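Local atomic coordinates of endoribonuclease ToxN (Pectobacterium atrosepticum, PDB entry 2XDB), a protein that cleaves RNA within AAA(U/G) sequences as the toxin of a type III toxin-antitoxin system, and binds a single repeat of the ToxI RNA. Residues 109-112 and 113-117. Numbering follows the deposited sequence.
Sequences PYKR and MLYKQ
Met113 lies one helical turn after Pro109, and its N donates to Pro109 O at 2.9 Å. This is the first of a run of i to i+4 backbone bonds that tie the opening turn of the helix to the next. The Met113 side chain runs to the Tyr110 ring, where CE meets Tyr110 CE2 at 3.8 Å. A bend at the last torsion (chi3 59°) brings this methyl to the ring.

Leu114 makes the fuller contact with the same ring. Its CG sits over the centre of one face, 4.2 Å from the Tyr110 ring centroid and 9° off the ring normal, a CH-pi contact. The two methyls spread over the ring: CD1 lies 3.9 Å from Tyr110 CE1, and CD2 lies near CZ and OH. The Tyr110 CG lies anti to the backbone N, beside the carbonyl carbon (chi1 -178°), and this carries the ring along the helix to Leu114. Leu114 N also bonds to Tyr110 O.

Tyr115 bonds through its N to Lys111 O, and weakly to Arg112 O. Its ring lies beside the extended Lys111 chain, both pointing the same way, with Tyr115 CE2 3.9 Å from Lys111 CE. A water 2.6 Å from Tyr115 OH also takes a weak bond from Lys111 NZ, whose stronger partners include Met105 O and Leu102 O.

Lys116 N bonds to Arg112 O at 3.0 Å, and the ladder runs on with Gln117 N to Met113 O. Lys116 NZ forms a salt bridge with Glu73, and a cobalt ion lies about 4 Å from the side chain.

The contact forms the start of helix 109-123, at the protein surface. Leu114 and Tyr115 touch Leu102 in the preceding loop. Gln117 NE2 bonds to Leu81 O of strand 80-91, and Leu114 and Gln117 pack on Phe3 of strand 3-6.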
loop_
_atom_site.group_PDB
_atom_site.type_symbol
_atom_site.label_atom_id
_atom_site.label_comp_id
_atom_site.label_asym_id
_atom_site.label_seq_id
_atom_site.Cartn_x
_atom_site.Cartn_y
_atom_site.Cartn_z
ATOM N N PRO A 109 -6.215 -11.211 -17.353
ATOM C CA PRO A 109 -6.456 -9.766 -17.421
ATOM C C PRO A 109 -5.857 -9.042 -16.232
ATOM O O PRO A 109 -5.324 -7.942 -16.388
ATOM C CB PRO A 109 -7.982 -9.665 -17.350
ATOM C CG PRO A 109 -8.462 -10.950 -17.879
ATOM C CD PRO A 109 -7.468 -11.977 -17.416
ATOM N N TYR A 110 -5.964 -9.645 -15.052
ATOM C CA TYR A 110 -5.417 -9.049 -13.842
ATOM C C TYR A 110 -3.944 -8.736 -14.056
ATOM O O TYR A 110 -3.490 -7.639 -13.757
ATOM C CB TYR A 110 -5.600 -9.997 -12.664
ATOM C CG TYR A 110 -5.112 -9.487 -11.329
ATOM C CD1 TYR A 110 -4.241 -10.245 -10.553
ATOM C CD2 TYR A 110 -5.524 -8.256 -10.838
ATOM C CE1 TYR A 110 -3.793 -9.799 -9.325
ATOM C CE2 TYR A 110 -5.076 -7.794 -9.608
ATOM C CZ TYR A 110 -4.208 -8.571 -8.857
ATOM O OH TYR A 110 -3.762 -8.122 -7.639
ATOM N N LYS A 111 -3.198 -9.691 -14.599
ATOM C CA LYS A 111 -1.788 -9.445 -14.901
ATOM C C LYS A 111 -1.616 -8.224 -15.795
ATOM O O LYS A 111 -0.771 -7.378 -15.526
ATOM C CB LYS A 111 -1.145 -10.666 -15.544
ATOM C CG LYS A 111 0.355 -10.605 -15.646
ATOM C CD LYS A 111 0.913 -11.979 -16.005
ATOM C CE LYS A 111 2.418 -11.937 -16.166
ATOM N NZ LYS A 111 2.997 -13.206 -16.692
ATOM N N ARG A 112 -2.420 -8.117 -16.848
ATOM C CA ARG A 112 -2.351 -6.942 -17.718
ATOM C C ARG A 112 -2.552 -5.653 -16.926
ATOM O O ARG A 112 -1.858 -4.657 -17.150
ATOM C CB ARG A 112 -3.373 -7.010 -18.858
ATOM C CG ARG A 112 -3.137 -8.123 -19.856
ATOM C CD ARG A 112 -4.170 -8.079 -20.982
ATOM N NE ARG A 112 -4.592 -9.427 -21.362
ATOM C CZ ARG A 112 -5.749 -9.980 -21.006
ATOM N NH1 ARG A 112 -6.052 -11.217 -21.391
ATOM N NH2 ARG A 112 -6.613 -9.289 -20.272
ATOM N N MET A 113 -3.507 -5.680 -16.008
ATOM C CA MET A 113 -3.815 -4.517 -15.188
ATOM C C MET A 113 -2.609 -4.184 -14.325
ATOM O O MET A 113 -2.190 -3.029 -14.252
ATOM C CB MET A 113 -5.042 -4.784 -14.299
ATOM C CG MET A 113 -5.728 -3.526 -13.811
ATOM S SD MET A 113 -6.838 -3.794 -12.428
ATOM C CE MET A 113 -5.692 -4.468 -11.231
ATOM N N LEU A 114 -2.053 -5.201 -13.671
ATOM C CA LEU A 114 -0.843 -5.014 -12.879
ATOM C C LEU A 114 0.222 -4.259 -13.684
ATOM O O LEU A 114 0.912 -3.378 -13.167
ATOM C CB LEU A 114 -0.305 -6.358 -12.394
ATOM C CG LEU A 114 -1.177 -7.051 -11.349
ATOM C CD1 LEU A 114 -0.578 -8.377 -10.933
ATOM C CD2 LEU A 114 -1.334 -6.138 -10.146
ATOM N N TYR A 115 0.334 -4.583 -14.962
ATOM C CA TYR A 115 1.368 -3.975 -15.773
ATOM C C TYR A 115 1.027 -2.579 -16.222
ATOM O O TYR A 115 1.918 -1.786 -16.512
ATOM C CB TYR A 115 1.706 -4.844 -16.969
ATOM C CG TYR A 115 2.710 -5.901 -16.626
ATOM C CD1 TYR A 115 3.878 -5.577 -15.945
ATOM C CD2 TYR A 115 2.494 -7.219 -16.971
ATOM C CE1 TYR A 115 4.800 -6.548 -15.627
ATOM C CE2 TYR A 115 3.412 -8.193 -16.666
ATOM C CZ TYR A 115 4.555 -7.858 -15.992
ATOM O OH TYR A 115 5.449 -8.845 -15.691
ATOM N N LYS A 116 -0.256 -2.264 -16.292
ATOM C CA LYS A 116 -0.619 -0.886 -16.579
ATOM C C LYS A 116 -0.376 -0.073 -15.314
ATOM O O LYS A 116 0.055 1.073 -15.364
ATOM C CB LYS A 116 -2.066 -0.790 -17.043
ATOM C CG LYS A 116 -2.289 -1.308 -18.461
ATOM C CD LYS A 116 -1.718 -0.341 -19.482
ATOM C CE LYS A 116 -1.972 -0.800 -20.899
ATOM N NZ LYS A 116 -1.238 0.058 -21.876
ATOM N N GLN A 117 -0.622 -0.695 -14.170
ATOM C CA GLN A 117 -0.375 -0.041 -12.905
ATOM C C GLN A 117 1.119 0.206 -12.675
ATOM O O GLN A 117 1.524 1.312 -12.275
ATOM C CB GLN A 117 -0.982 -0.857 -11.769
ATOM C CG GLN A 117 -2.482 -0.712 -11.650
ATOM C CD GLN A 117 -3.063 -1.626 -10.584
ATOM O OE1 GLN A 117 -2.619 -2.763 -10.426
ATOM N NE2 GLN A 117 -4.064 -1.135 -9.850
HETATM O O HOH W 1 5.674 -11.085 -17.036
#